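PDB 1F1E: histone fold protein from Methanopyrus kandleri, which probably binds and compacts DNA as an archaeal histone, carrying two histone-fold sequences in tandem in a single polypeptide. Local coordinates for residues E98-S102 against D103-L107; R21-S24 against Q25-D29. All blocks are in the same frame, centred on the assembly; numbering follows the deposited sequence.

Interaction 1: residues E98-S102 against D103-L107; sequences ERASS and DAVDL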
ATOM      1  N   GLU A  98     -12.992 -18.843   2.201  1.00 15.24           N
ATOM      2  CA  GLU A  98     -13.940 -19.938   2.181  1.00 15.64           C
ATOM      3  C   GLU A  98     -15.361 -19.452   2.122  1.00 12.99           C
ATOM      4  O   GLU A  98     -16.198 -20.082   1.474  1.00 14.01           O
ATOM      5  CB  GLU A  98     -13.825 -20.854   3.427  1.00 19.20           C
ATOM      6  N   ARG A  99     -15.635 -18.367   2.777  1.00 12.31           N
ATOM      7  CA  ARG A  99     -16.978 -17.853   2.970  1.00 12.05           C
ATOM      8  C   ARG A  99     -16.919 -16.349   2.791  1.00 11.83           C
ATOM      9  O   ARG A  99     -16.088 -15.644   3.364  1.00 11.22           O
ATOM     10  CB  ARG A  99     -17.496 -18.100   4.366  0.64 14.67           C
ATOM     11  CG  ARG A  99     -17.323 -19.570   4.767  0.64 16.02           C
ATOM     12  CD  ARG A  99     -17.969 -19.818   6.089  0.64 17.71           C
ATOM     13  NE  ARG A  99     -19.395 -20.090   6.022  0.64 18.97           N
ATOM     14  CZ  ARG A  99     -19.821 -21.263   5.579  0.64 20.65           C
ATOM     15  NH1 ARG A  99     -19.001 -22.224   5.155  0.64 25.71           N
ATOM     16  NH2 ARG A  99     -21.109 -21.430   5.568  0.64 19.66           N
ATOM     17  N   ALA A 100     -17.830 -15.842   1.975  1.00 11.08           N
ATOM     18  CA  ALA A 100     -17.950 -14.395   1.809  1.00 11.17           C
ATOM     19  C   ALA A 100     -19.428 -14.050   1.668  1.00 11.54           C
ATOM     20  O   ALA A 100     -20.211 -14.809   1.130  1.00 16.07           O
ATOM     21  CB  ALA A 100     -17.181 -13.997   0.563  1.00 12.60           C
ATOM     22  N   SER A 101     -19.770 -12.850   2.106  1.00 11.34           N
ATOM     23  CA  SER A 101     -21.077 -12.334   1.830  1.00 11.00           C
ATOM     24  C   SER A 101     -21.164 -11.776   0.425  1.00  9.70           C
ATOM     25  O   SER A 101     -20.173 -11.440  -0.200  1.00  9.87           O
ATOM     26  CB  SER A 101     -21.462 -11.242   2.803  1.00 11.80           C
ATOM     27  OG  SER A 101     -20.734 -10.061   2.434  1.00 12.51           O
ATOM     28  N   SER A 102     -22.367 -11.663  -0.130  1.00  9.56           N
ATOM     29  CA  SER A 102     -22.508 -11.104  -1.459  1.00  9.63           C
ATOM     30  C   SER A 102     -22.024  -9.662  -1.503  1.00 10.02           C
ATOM     31  O   SER A 102     -21.346  -9.301  -2.455  1.00 10.24           O
ATOM     32  CB  SER A 102     -23.965 -11.206  -1.868  1.00 11.14           C
ATOM     33  OG  SER A 102     -24.189 -10.613  -3.120  1.00 13.25           O
ATOM     34  N   ASP A 103     -22.321  -8.872  -0.491  1.00 11.09           N
ATOM     35  CA  ASP A 103     -21.841  -7.516  -0.443  1.00 11.58           C
ATOM     36  C   ASP A 103     -20.301  -7.437  -0.356  1.00 10.97           C
ATOM     37  O   ASP A 103     -19.676  -6.521  -0.890  1.00 11.63           O
ATOM     38  CB  ASP A 103     -22.436  -6.755   0.779  1.00 14.32           C
ATOM     39  CG  ASP A 103     -23.902  -6.458   0.592  1.00 15.24           C
ATOM     40  OD1 ASP A 103     -24.438  -6.670  -0.513  1.00 19.33           O
ATOM     41  OD2 ASP A 103     -24.475  -6.047   1.619  1.00 19.52           O
ATOM     42  N   ALA A 104     -19.660  -8.372   0.266  1.00 11.13           N
ATOM     43  CA  ALA A 104     -18.189  -8.403   0.300  1.00 10.02           C
ATOM     44  C   ALA A 104     -17.614  -8.646  -1.084  1.00  8.64           C
ATOM     45  O   ALA A 104     -16.679  -7.997  -1.477  1.00  9.79           O
ATOM     46  CB  ALA A 104     -17.696  -9.492   1.264  1.00 12.16           C
ATOM     47  N   VAL A 105     -18.208  -9.646  -1.754  1.00  8.76           N
ATOM     48  CA  VAL A 105     -17.788  -9.909  -3.141  1.00  9.14           C
ATOM     49  C   VAL A 105     -17.981  -8.675  -4.000  1.00  8.93           C
ATOM     50  O   VAL A 105     -17.081  -8.337  -4.763  1.00  9.68           O
ATOM     51  CB  VAL A 105     -18.505 -11.144  -3.676  1.00 10.08           C
ATOM     52  CG1 VAL A 105     -18.162 -11.353  -5.137  1.00 13.11           C
ATOM     53  CG2 VAL A 105     -18.145 -12.367  -2.818  1.00 12.63           C
ATOM     54  N   ASP A 106     -19.126  -8.018  -3.881  1.00  9.02           N
ATOM     55  CA  ASP A 106     -19.339  -6.859  -4.695  1.00 10.38           C
ATOM     56  C   ASP A 106     -18.347  -5.755  -4.362  1.00 10.58           C
ATOM     57  O   ASP A 106     -17.953  -5.023  -5.290  1.00 11.48           O
ATOM     58  CB  ASP A 106     -20.755  -6.337  -4.473  1.00 13.36           C
ATOM     59  CG  ASP A 106     -21.839  -7.175  -5.038  1.00 15.13           C
ATOM     60  OD1 ASP A 106     -21.513  -8.088  -5.820  1.00 15.35           O
ATOM     61  OD2 ASP A 106     -23.020  -6.873  -4.750  1.00 19.73           O
ATOM     62  N   LEU A 107     -18.037  -5.573  -3.098  1.00 10.81           N
ATOM     63  CA  LEU A 107     -17.087  -4.490  -2.756  1.00 10.96           C
ATOM     64  C   LEU A 107     -15.690  -4.855  -3.194  1.00 10.53           C
ATOM     65  O   LEU A 107     -14.966  -3.940  -3.632  1.00 10.37           O
ATOM     66  CB  LEU A 107     -17.225  -4.079  -1.292  1.00 12.83           C
ATOM     67  CG  LEU A 107     -16.366  -2.848  -0.931  1.00 15.38           C
ATOM     68  CD1 LEU A 107     -16.677  -1.652  -1.788  1.00 20.90           C
ATOM     69  CD2 LEU A 107     -16.644  -2.589   0.548  1.00 22.18           C
TER
HETATM   70  O   HOH W   1     -24.578  -7.975  -2.906  1.00 18.71           O
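Ser102 O sits over one face of the Asp106 carboxylate, 3.4 Å from its CG and almost equally far from both oxygens. The same carbonyl accepts the Asp106 backbone N-H, and chi1 of -71°, with CG anti to the carbonyl carbon, turns the carboxylate back against the first turn. At the two oxygens the partners differ: OD1 forms a salt bridge with Arg85, while OD2 takes a bond from a water lying well out of the carboxylate plane, on the same side as Ser102 O. Arg85 also gives Ser102 O a weak hydrogen bond, one guanidinium serving both groups. That water also donates to Asp103 OD1 and accepts from Ser102 OG, each at 2.7 Å, so it stitches two acidic groups together and probably eases their repulsion.

Ser101 is the N-cap. With chi1 at 75°, its OG lies between backbone N and carbonyl carbon and swings over the opening turn, where it accepts from Ala104 N at 3.0 Å, somewhat bent at 151°. The Val105 N to Ser101 O bond, 3.1 Å long, is nearly straight. On the strand side of the cap, Ala100 CB makes apolar contact with Val105 CG2 at 3.9 Å.

The cap turns the chain from strand 99-100, paired in parallel with strand 57-58, into helix 102-129. Ala104 packs on Leu63 of helix 60-70, and Val105 on Val88 and Arg89 of helix 85-94.

Interaction 2: residues R21-S24 against Q25-D29; sequences RRLS and QDAKD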
ATOM      1  N   ARG A  21      -8.330   9.583 -24.576  1.00 38.67           N
ATOM      2  CA  ARG A  21      -7.029   9.157 -25.069  1.00 35.57           C
ATOM      3  C   ARG A  21      -6.964   7.794 -25.738  1.00 34.28           C
ATOM      4  O   ARG A  21      -7.770   6.943 -25.416  1.00 36.21           O
ATOM      5  CB  ARG A  21      -6.089   9.105 -23.829  1.00 34.60           C
ATOM      6  CG  ARG A  21      -5.944  10.510 -23.268  1.00 34.03           C
ATOM      7  CD  ARG A  21      -5.152  10.469 -21.960  1.00 33.96           C
ATOM      8  NE  ARG A  21      -5.125  11.852 -21.448  1.00 35.02           N
ATOM      9  CZ  ARG A  21      -6.144  12.376 -20.765  1.00 36.30           C
ATOM     10  NH1 ARG A  21      -7.273  11.716 -20.456  1.00 34.81           N
ATOM     11  NH2 ARG A  21      -5.987  13.638 -20.379  1.00 43.39           N
ATOM     12  N   ARG A  22      -6.005   7.557 -26.629  1.00 33.32           N
ATOM     13  CA  ARG A  22      -5.706   6.261 -27.236  1.00 32.49           C
ATOM     14  C   ARG A  22      -4.907   5.390 -26.262  1.00 29.75           C
ATOM     15  O   ARG A  22      -4.288   5.938 -25.321  1.00 27.60           O
ATOM     16  CB  ARG A  22      -4.961   6.458 -28.552  1.00 38.18           C
ATOM     17  N   LEU A  23      -4.928   4.089 -26.493  1.00 27.52           N
ATOM     18  CA  LEU A  23      -4.208   3.152 -25.626  1.00 25.54           C
ATOM     19  C   LEU A  23      -3.304   2.295 -26.487  1.00 26.70           C
ATOM     20  O   LEU A  23      -3.796   1.607 -27.416  1.00 30.03           O
ATOM     21  CB  LEU A  23      -5.227   2.323 -24.862  1.00 23.77           C
ATOM     22  CG  LEU A  23      -4.700   1.420 -23.733  1.00 23.84           C
ATOM     23  CD1 LEU A  23      -3.983   2.254 -22.649  1.00 23.47           C
ATOM     24  CD2 LEU A  23      -5.837   0.608 -23.175  1.00 22.82           C
ATOM     25  N   SER A  24      -1.993   2.364 -26.257  1.00 24.43           N
ATOM     26  CA  SER A  24      -1.104   1.542 -27.091  1.00 24.48           C
ATOM     27  C   SER A  24      -1.127   0.062 -26.674  1.00 25.16           C
ATOM     28  O   SER A  24      -1.564  -0.345 -25.594  1.00 24.21           O
ATOM     29  CB  SER A  24       0.322   2.068 -26.977  1.00 25.33           C
ATOM     30  OG  SER A  24       0.866   1.885 -25.707  1.00 22.63           O
ATOM     31  N   GLN A  25      -0.590  -0.779 -27.573  1.00 25.08           N
ATOM     32  CA  GLN A  25      -0.481  -2.190 -27.257  1.00 22.97           C
ATOM     33  C   GLN A  25       0.438  -2.397 -26.055  1.00 22.23           C
ATOM     34  O   GLN A  25       0.158  -3.275 -25.264  1.00 22.57           O
ATOM     35  CB  GLN A  25       0.106  -2.821 -28.538  0.55 21.71           C
ATOM     36  CG  GLN A  25      -0.186  -4.273 -28.754  0.55 19.55           C
ATOM     37  CD  GLN A  25      -1.661  -4.564 -28.520  0.55 17.22           C
ATOM     38  OE1 GLN A  25      -2.502  -4.287 -29.391  0.55 17.77           O
ATOM     39  NE2 GLN A  25      -1.938  -5.115 -27.352  0.55 12.77           N
ATOM     40  N   ASP A  26       1.546  -1.665 -25.907  1.00 23.09           N
ATOM     41  CA  ASP A  26       2.451  -1.965 -24.772  1.00 23.39           C
ATOM     42  C   ASP A  26       1.798  -1.610 -23.438  1.00 22.79           C
ATOM     43  O   ASP A  26       2.068  -2.192 -22.388  1.00 21.59           O
ATOM     44  CB  ASP A  26       3.808  -1.325 -24.903  1.00 26.19           C
ATOM     45  CG  ASP A  26       3.992   0.136 -25.087  1.00 29.35           C
ATOM     46  OD1 ASP A  26       3.025   0.932 -25.123  1.00 33.86           O
ATOM     47  OD2 ASP A  26       5.189   0.463 -25.242  1.00 37.93           O
ATOM     48  N   ALA A  27       0.863  -0.701 -23.420  1.00 21.09           N
ATOM     49  CA  ALA A  27       0.033  -0.300 -22.321  1.00 19.40           C
ATOM     50  C   ALA A  27      -0.936  -1.433 -22.048  1.00 20.44           C
ATOM     51  O   ALA A  27      -1.087  -1.774 -20.870  1.00 19.24           O
ATOM     52  CB  ALA A  27      -0.707   0.979 -22.607  1.00 18.54           C
ATOM     53  N   LYS A  28      -1.544  -1.973 -23.088  1.00 21.02           N
ATOM     54  CA  LYS A  28      -2.430  -3.102 -22.820  1.00 22.33           C
ATOM     55  C   LYS A  28      -1.599  -4.237 -22.256  1.00 22.70           C
ATOM     56  O   LYS A  28      -2.014  -4.947 -21.337  1.00 22.15           O
ATOM     57  CB  LYS A  28      -3.169  -3.497 -24.108  1.00 23.72           C
ATOM     58  CG  LYS A  28      -4.036  -2.411 -24.674  1.00 23.49           C
ATOM     59  CD  LYS A  28      -4.639  -2.739 -26.037  1.00 27.12           C
ATOM     60  CE  LYS A  28      -5.200  -1.517 -26.704  1.00 27.97           C
ATOM     61  NZ  LYS A  28      -5.916  -1.791 -27.977  1.00 34.98           N
ATOM     62  N   ASP A  29      -0.405  -4.504 -22.793  1.00 23.63           N
ATOM     63  CA  ASP A  29       0.422  -5.585 -22.318  1.00 26.21           C
ATOM     64  C   ASP A  29       0.689  -5.425 -20.814  1.00 23.04           C
ATOM     65  O   ASP A  29       0.625  -6.374 -20.011  1.00 24.42           O
ATOM     66  CB  ASP A  29       1.766  -5.596 -22.985  1.00 27.92           C
ATOM     67  CG  ASP A  29       2.021  -6.089 -24.368  1.00 29.78           C
ATOM     68  OD1 ASP A  29       1.175  -6.840 -24.853  1.00 37.87           O
ATOM     69  OD2 ASP A  29       3.057  -5.697 -24.931  1.00 33.71           O
TER
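Lys28 reaches back along the turn that starts its helix, over the Ser24 carbonyl and beside Leu23. Its CB lies 3.8 Å from Ser24 O, the oxygen that also receives the Lys28 backbone N-H at 3.0 Å. With CG anti to the carbonyl carbon (chi1 -61°), the chain heads toward the strand end: CG comes within 3.4 Å of Ser24 O and 3.8 Å of Leu23 CD2. Beyond CG the chain is extended; CD still passes Ser24 O, and CE rests 3.5 Å from Leu23 O. The NZ tip goes past that carbonyl to a long, weak ion pair with Glu11.

Leu23 meets the first turn with its other branch as well. Its CG is anti to the backbone N (chi1 -171°), and CD1 presses on Ala27 CB at 3.5 Å, while Phe14, Ile18 and Val135 help to bury the side chain.

Ser24, at the N-cap, turns its OG to Asp26 OD1; the modelled 2.4 Å is very short and its exact value doubtful. OG lies between two acceptors, OD1 and Val135 O, so its one proton can fully serve only one at a time; OD1 also accepts from Gly137 N, which ties the cap to strand 134-135 and helix 137-147. Replacing Lys28 by an alanine would probably uncover Leu23 CD2 and leave Glu11 without its distant cation. Chemically, then, the lysine lends its methylene chain at close range and its charge only loosely; polar anchoring rests on Ser24 O taking the Lys28 N-H and on the bonds to Val135 O and Gly137 N.

Interactions 1 and 2 are the same structural event in two different histone-fold ranges: a two-residue strand, a serine N-cap, then the long central helix. They lie on opposite sides of the chain's centre, their own centres 32 Å apart and their nearest atoms about 22 Å apart, so neither touches the other. The strands cross-pair, 22-23 with 134-135 and 57-58 with 99-100, so each contact borrows its strand partner from the other half. This is consistent with the head-to-tail handshake of a histone dimer, made here within one chain. In related histones such paired loops bind DNA; no DNA is present to test that here.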